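Long-range contact in putative alpha-L-fucosidase (Bacteroides thetaiotaomicron, PDB 4H41), which probably acts as an alpha-L-fucosidase, removing fucose from host glycans, though its activity is putative: residues 193-204 against 237-248. Residues are numbered along the deposited sequence; the frame is centred on the assembly and turned at random.
Sequences TFISPWIDGKKA and VDACAFQDGHID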
ATOM      1  N   THR B 193      -5.921  14.448  31.556  1.00 21.53           N
ATOM      2  CA  THR B 193      -6.457  14.665  30.210  1.00 19.87           C
ATOM      3  C   THR B 193      -5.339  15.154  29.282  1.00 20.49           C
ATOM      4  O   THR B 193      -4.377  15.783  29.727  1.00 20.06           O
ATOM      5  CB  THR B 193      -7.562  15.721  30.269  1.00 23.52           C
ATOM      6  OG1 THR B 193      -6.951  16.883  30.812  1.00 25.28           O
ATOM      7  CG2 THR B 193      -8.767  15.308  31.137  1.00 21.02           C
ATOM      8  N   PHE B 194      -5.457  14.888  28.013  1.00 17.92           N
ATOM      9  CA  PHE B 194      -4.489  15.431  27.043  1.00 16.37           C
ATOM     10  C   PHE B 194      -5.120  15.550  25.683  1.00 19.95           C
ATOM     11  O   PHE B 194      -6.174  14.945  25.408  1.00 18.53           O
ATOM     12  CB  PHE B 194      -3.175  14.622  26.993  1.00 17.84           C
ATOM     13  CG  PHE B 194      -3.169  13.369  26.152  1.00 18.14           C
ATOM     14  CD1 PHE B 194      -3.745  12.193  26.620  1.00 20.67           C
ATOM     15  CD2 PHE B 194      -2.486  13.330  24.940  1.00 20.24           C
ATOM     16  CE1 PHE B 194      -3.685  11.012  25.859  1.00 20.32           C
ATOM     17  CE2 PHE B 194      -2.477  12.186  24.163  1.00 20.93           C
ATOM     18  CZ  PHE B 194      -3.022  11.014  24.650  1.00 19.10           C
ATOM     19  N   ILE B 195      -4.478  16.382  24.843  1.00 16.60           N
ATOM     20  CA  ILE B 195      -4.818  16.588  23.444  1.00 15.88           C
ATOM     21  C   ILE B 195      -3.594  16.197  22.584  1.00 19.27           C
ATOM     22  O   ILE B 195      -2.469  16.227  23.068  1.00 17.88           O
ATOM     23  CB  ILE B 195      -5.290  18.040  23.154  1.00 18.67           C
ATOM     24  CG1 ILE B 195      -4.240  19.103  23.538  1.00 19.31           C
ATOM     25  CG2 ILE B 195      -6.639  18.315  23.789  1.00 20.85           C
ATOM     26  CD1 ILE B 195      -4.511  20.455  22.952  1.00 22.18           C
ATOM     27  N   SER B 196      -3.815  15.874  21.327  1.00 16.14           N
ATOM     28  CA  SER B 196      -2.746  15.561  20.376  1.00 15.27           C
ATOM     29  C   SER B 196      -3.004  16.302  19.051  1.00 18.47           C
ATOM     30  O   SER B 196      -3.435  15.730  18.043  1.00 18.99           O
ATOM     31  CB  SER B 196      -2.576  14.057  20.161  1.00 18.65           C
ATOM     32  OG  SER B 196      -1.408  13.836  19.376  1.00 16.96           O
ATOM     33  N   PRO B 197      -2.791  17.621  19.072  1.00 17.32           N
ATOM     34  CA  PRO B 197      -2.954  18.422  17.841  1.00 17.27           C
ATOM     35  C   PRO B 197      -1.794  18.163  16.871  1.00 19.31           C
ATOM     36  O   PRO B 197      -0.919  17.364  17.177  1.00 17.77           O
ATOM     37  CB  PRO B 197      -2.919  19.858  18.371  1.00 19.46           C
ATOM     38  CG  PRO B 197      -2.046  19.777  19.594  1.00 21.99           C
ATOM     39  CD  PRO B 197      -2.298  18.444  20.190  1.00 18.85           C
ATOM     40  N   TRP B 198      -1.771  18.842  15.738  1.00 17.77           N
ATOM     41  CA  TRP B 198      -0.669  18.714  14.773  1.00 17.81           C
ATOM     42  C   TRP B 198      -0.151  20.118  14.446  1.00 18.53           C
ATOM     43  O   TRP B 198      -0.760  21.106  14.842  1.00 17.81           O
ATOM     44  CB  TRP B 198      -1.077  17.901  13.527  1.00 17.02           C
ATOM     45  CG  TRP B 198      -1.896  18.616  12.497  1.00 19.75           C
ATOM     46  CD1 TRP B 198      -1.432  19.228  11.373  1.00 22.84           C
ATOM     47  CD2 TRP B 198      -3.326  18.621  12.394  1.00 20.52           C
ATOM     48  NE1 TRP B 198      -2.489  19.725  10.633  1.00 22.74           N
ATOM     49  CE2 TRP B 198      -3.661  19.325  11.214  1.00 25.11           C
ATOM     50  CE3 TRP B 198      -4.363  18.181  13.230  1.00 21.92           C
ATOM     51  CZ2 TRP B 198      -4.982  19.632  10.879  1.00 26.42           C
ATOM     52  CZ3 TRP B 198      -5.672  18.424  12.855  1.00 23.98           C
ATOM     53  CH2 TRP B 198      -5.973  19.177  11.724  1.00 25.37           C
ATOM     54  N   ILE B 199       1.023  20.198  13.843  1.00 15.49           N
ATOM     55  CA  ILE B 199       1.657  21.461  13.460  1.00 16.05           C
ATOM     56  C   ILE B 199       1.295  21.699  12.013  1.00 21.41           C
ATOM     57  O   ILE B 199       1.455  20.805  11.202  1.00 19.36           O
ATOM     58  CB  ILE B 199       3.194  21.466  13.677  1.00 18.07           C
ATOM     59  CG1 ILE B 199       3.532  21.122  15.152  1.00 19.23           C
ATOM     60  CG2 ILE B 199       3.784  22.822  13.247  1.00 17.75           C
ATOM     61  CD1 ILE B 199       4.969  20.736  15.390  1.00 22.70           C
ATOM     62  N   ASP B 200       0.877  22.902  11.668  1.00 18.67           N
ATOM     63  CA  ASP B 200       0.448  23.216  10.290  1.00 17.71           C
ATOM     64  C   ASP B 200       1.667  23.475   9.373  1.00 23.64           C
ATOM     65  O   ASP B 200       1.828  24.561   8.786  1.00 21.11           O
ATOM     66  CB  ASP B 200      -0.461  24.443  10.351  1.00 18.55           C
ATOM     67  CG  ASP B 200      -1.095  24.825   9.040  1.00 23.94           C
ATOM     68  OD1 ASP B 200      -1.400  23.905   8.236  1.00 25.10           O
ATOM     69  OD2 ASP B 200      -1.281  26.035   8.811  1.00 31.34           O
ATOM     70  N   GLY B 201       2.502  22.456   9.265  1.00 20.45           N
ATOM     71  CA  GLY B 201       3.760  22.529   8.546  1.00 19.80           C
ATOM     72  C   GLY B 201       3.697  22.175   7.084  1.00 21.49           C
ATOM     73  O   GLY B 201       2.623  21.985   6.519  1.00 19.11           O
ATOM     74  N   LYS B 202       4.887  22.017   6.482  1.00 18.97           N
ATOM     75  CA  LYS B 202       4.987  21.793   5.054  1.00 20.10           C
ATOM     76  C   LYS B 202       4.397  20.483   4.583  1.00 24.30           C
ATOM     77  O   LYS B 202       4.114  20.360   3.397  1.00 24.61           O
ATOM     78  CB  LYS B 202       6.432  21.921   4.554  1.00 20.53           C
ATOM     79  CG  LYS B 202       7.388  20.859   5.108  1.00 26.38           C
ATOM     80  CD  LYS B 202       8.750  20.908   4.371  1.00 32.76           C
ATOM     81  CE  LYS B 202       9.527  22.171   4.696  1.00 45.37           C
ATOM     82  NZ  LYS B 202      10.972  22.076   4.284  1.00 51.00           N
ATOM     83  N   LYS B 203       4.242  19.493   5.466  1.00 21.20           N
ATOM     84  CA  LYS B 203       3.641  18.219   5.085  1.00 21.16           C
ATOM     85  C   LYS B 203       2.152  18.154   5.461  1.00 26.77           C
ATOM     86  O   LYS B 203       1.556  17.097   5.288  1.00 27.50           O
ATOM     87  CB  LYS B 203       4.388  17.041   5.707  1.00 19.16           C
ATOM     88  CG  LYS B 203       5.894  17.141   5.525  1.00 20.94           C
ATOM     89  CD  LYS B 203       6.643  15.915   6.032  1.00 23.34           C
ATOM     90  CE  LYS B 203       8.127  16.222   6.140  1.00 26.14           C
ATOM     91  NZ  LYS B 203       8.913  15.060   6.625  1.00 26.28           N
ATOM     92  N   ALA B 204       1.547  19.254   5.955  1.00 23.52           N
ATOM     93  CA  ALA B 204       0.116  19.280   6.287  1.00 24.28           C
ATOM     94  C   ALA B 204      -0.627  19.608   4.993  1.00 35.44           C
ATOM     95  O   ALA B 204      -1.033  20.747   4.779  1.00 37.05           O
ATOM     96  CB  ALA B 204      -0.181  20.295   7.376  1.00 24.19           C
ATOM     97  N   VAL B 237      -6.767  20.692  30.714  1.00 23.39           N
ATOM     98  CA  VAL B 237      -5.986  19.865  29.799  1.00 22.15           C
ATOM     99  C   VAL B 237      -4.566  19.797  30.393  1.00 24.35           C
ATOM    100  O   VAL B 237      -3.883  20.809  30.422  1.00 24.33           O
ATOM    101  CB  VAL B 237      -6.021  20.418  28.369  1.00 24.55           C
ATOM    102  CG1 VAL B 237      -5.182  19.553  27.449  1.00 23.94           C
ATOM    103  CG2 VAL B 237      -7.462  20.516  27.872  1.00 25.93           C
ATOM    104  N   ASP B 238      -4.144  18.623  30.880  1.00 19.43           N
ATOM    105  CA  ASP B 238      -2.866  18.460  31.582  1.00 19.87           C
ATOM    106  C   ASP B 238      -1.644  18.392  30.689  1.00 23.36           C
ATOM    107  O   ASP B 238      -0.564  18.731  31.140  1.00 23.30           O
ATOM    108  CB  ASP B 238      -2.871  17.198  32.438  1.00 21.99           C
ATOM    109  CG  ASP B 238      -3.953  17.247  33.509  1.00 35.68           C
ATOM    110  OD1 ASP B 238      -3.988  18.225  34.287  1.00 36.71           O
ATOM    111  OD2 ASP B 238      -4.832  16.406  33.479  1.00 31.31           O
ATOM    112  N   ALA B 239      -1.787  17.875  29.492  1.00 19.91           N
ATOM    113  CA  ALA B 239      -0.664  17.689  28.582  1.00 20.43           C
ATOM    114  C   ALA B 239      -1.071  17.936  27.175  1.00 21.42           C
ATOM    115  O   ALA B 239      -2.235  17.764  26.794  1.00 19.71           O
ATOM    116  CB  ALA B 239      -0.116  16.265  28.712  1.00 21.80           C
ATOM    117  N   CYS B 240      -0.089  18.293  26.365  1.00 19.22           N
ATOM    118  CA  CYS B 240      -0.296  18.452  24.938  1.00 20.04           C
ATOM    119  C   CYS B 240       0.780  17.607  24.268  1.00 21.34           C
ATOM    120  O   CYS B 240       1.968  17.668  24.673  1.00 20.59           O
ATOM    121  CB  CYS B 240      -0.224  19.910  24.505  1.00 22.08           C
ATOM    122  SG  CYS B 240      -0.563  20.158  22.749  1.00 25.14           S
ATOM    123  N   ALA B 241       0.368  16.791  23.301  1.00 16.97           N
ATOM    124  CA  ALA B 241       1.242  15.860  22.574  1.00 16.96           C
ATOM    125  C   ALA B 241       1.177  16.160  21.103  1.00 17.77           C
ATOM    126  O   ALA B 241       0.486  15.464  20.358  1.00 15.66           O
ATOM    127  CB  ALA B 241       0.826  14.407  22.859  1.00 19.26           C
ATOM    128  N   PHE B 242       1.866  17.200  20.653  1.00 15.26           N
ATOM    129  CA  PHE B 242       1.803  17.504  19.223  1.00 16.44           C
ATOM    130  C   PHE B 242       2.289  16.329  18.400  1.00 19.18           C
ATOM    131  O   PHE B 242       3.305  15.719  18.710  1.00 16.75           O
ATOM    132  CB  PHE B 242       2.631  18.729  18.808  1.00 17.75           C
ATOM    133  CG  PHE B 242       1.938  20.057  18.953  1.00 18.31           C
ATOM    134  CD1 PHE B 242       1.146  20.558  17.932  1.00 18.89           C
ATOM    135  CD2 PHE B 242       2.110  20.826  20.093  1.00 19.62           C
ATOM    136  CE1 PHE B 242       0.496  21.775  18.079  1.00 17.87           C
ATOM    137  CE2 PHE B 242       1.460  22.037  20.236  1.00 20.20           C
ATOM    138  CZ  PHE B 242       0.670  22.509  19.224  1.00 17.20           C
ATOM    139  N   GLN B 243       1.547  16.039  17.331  1.00 17.81           N
ATOM    140  CA  GLN B 243       1.971  15.127  16.286  1.00 16.22           C
ATOM    141  C   GLN B 243       3.231  15.758  15.708  1.00 19.87           C
ATOM    142  O   GLN B 243       3.233  16.959  15.437  1.00 17.06           O
ATOM    143  CB  GLN B 243       0.875  14.968  15.235  1.00 17.95           C
ATOM    144  CG  GLN B 243      -0.362  14.308  15.795  1.00 17.86           C
ATOM    145  CD  GLN B 243      -1.536  14.461  14.866  1.00 24.79           C
ATOM    146  OE1 GLN B 243      -1.412  14.197  13.689  1.00 19.06           O
ATOM    147  NE2 GLN B 243      -2.704  14.912  15.362  1.00 22.50           N
ATOM    148  N   ASP B 244       4.316  14.995  15.572  1.00 17.39           N
ATOM    149  CA  ASP B 244       5.599  15.598  15.156  1.00 18.07           C
ATOM    150  C   ASP B 244       5.908  15.507  13.657  1.00 20.98           C
ATOM    151  O   ASP B 244       6.981  15.927  13.238  1.00 19.82           O
ATOM    152  CB  ASP B 244       6.725  14.924  15.939  1.00 20.09           C
ATOM    153  CG  ASP B 244       6.972  13.465  15.626  1.00 26.52           C
ATOM    154  OD1 ASP B 244       6.250  12.891  14.711  1.00 18.19           O
ATOM    155  OD2 ASP B 244       7.894  12.887  16.229  1.00 24.26           O
ATOM    156  N   GLY B 245       5.017  14.928  12.861  1.00 20.21           N
ATOM    157  CA  GLY B 245       5.349  14.600  11.488  1.00 19.07           C
ATOM    158  C   GLY B 245       5.120  15.589  10.394  1.00 21.03           C
ATOM    159  O   GLY B 245       5.557  15.314   9.277  1.00 19.07           O
ATOM    160  N   HIS B 246       4.409  16.699  10.643  1.00 17.75           N
ATOM    161  CA  HIS B 246       4.062  17.600   9.541  1.00 16.12           C
ATOM    162  C   HIS B 246       5.108  18.676   9.261  1.00 21.24           C
ATOM    163  O   HIS B 246       4.931  19.445   8.318  1.00 21.17           O
ATOM    164  CB  HIS B 246       2.702  18.254   9.782  1.00 16.52           C
ATOM    165  CG  HIS B 246       1.586  17.265   9.959  1.00 18.69           C
ATOM    166  ND1 HIS B 246       1.346  16.674  11.180  1.00 21.14           N
ATOM    167  CD2 HIS B 246       0.710  16.763   9.061  1.00 20.24           C
ATOM    168  CE1 HIS B 246       0.286  15.884  11.005  1.00 20.19           C
ATOM    169  NE2 HIS B 246      -0.141  15.927   9.756  1.00 20.24           N
ATOM    170  N   ILE B 247       6.185  18.716  10.034  1.00 17.84           N
ATOM    171  CA  ILE B 247       7.281  19.661   9.837  1.00 17.06           C
ATOM    172  C   ILE B 247       8.485  18.872   9.323  1.00 20.77           C
ATOM    173  O   ILE B 247       8.574  17.659   9.522  1.00 20.79           O
ATOM    174  CB  ILE B 247       7.614  20.471  11.119  1.00 20.19           C
ATOM    175  CG1 ILE B 247       7.954  19.580  12.304  1.00 20.85           C
ATOM    176  CG2 ILE B 247       6.467  21.439  11.450  1.00 18.42           C
ATOM    177  CD1 ILE B 247       8.468  20.359  13.529  1.00 21.36           C
ATOM    178  N   ASP B 248       9.437  19.576   8.751  1.00 19.82           N
ATOM    179  CA  ASP B 248      10.669  18.939   8.265  1.00 19.01           C
ATOM    180  C   ASP B 248      11.592  18.621   9.438  1.00 22.72           C
ATOM    181  O   ASP B 248      11.489  19.223  10.523  1.00 21.83           O
ATOM    182  CB  ASP B 248      11.348  19.815   7.233  1.00 21.85           C
ATOM    183  CG  ASP B 248      12.134  19.077   6.153  1.00 39.14           C
ATOM    184  OD1 ASP B 248      12.394  17.848   6.329  1.00 36.92           O
ATOM    185  OD2 ASP B 248      12.429  19.703   5.106  1.00 43.83           O
TER
HETATM  186  O   HOH W   1       2.920  17.936  12.992  1.00 18.05           O
HETATM  187  O   HOH W   2       8.061  14.311   9.162  1.00 20.84           O
HETATM  188  O   HOH W   3      11.088  16.106   5.101  1.00 42.12           O
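Pro197 lays its CG over one face of the Phe242 ring, a CH-pi contact 3.7 Å from CG to the ring centroid. Strands 193-195 and 239-243 are neighbouring parallel strands of an eight-stranded TIM barrel; Pro197 lies in the loop after the first. Cys240 SG closes on the same proline at CG, and Ile195 CG1 lies beside that sulfur. Helix 219-233 covers this side through Trp226 and Phe230. Farther along, Ile199 CG1 meets Phe242 CD1, and Ile199 CG2 packs against Ile247 CG2 at 3.5 Å.

The backbone bond from Ala241 N to Ile195 O continues the sheet. With OG turned anti to the backbone N (chi1 -172°), Ser196 reaches across to Ala241 O and donates to it over 2.7 Å from OG. Gln243 grips the loop twice: its N binds Pro197 O at 2.8 Å, nearly straight at 175°, and its NE2 binds Ser196 O at 2.9 Å. NE2 also reaches Glu165. A leucine at Gln243 would probably leave Ser196 O without this amide donor and Glu165 without this partner.

His246 turns one ring face to Trp198 CD1, with the planes oblique. A water joins His246 ND1, Gln243 O and Ile199 N. At the edge, Lys203 N binds His246 O, while Lys203 NZ pairs with Asp280. Lys202 NZ meets Asp248 OD2 on its anti side, a salt bridge of 2.9 Å.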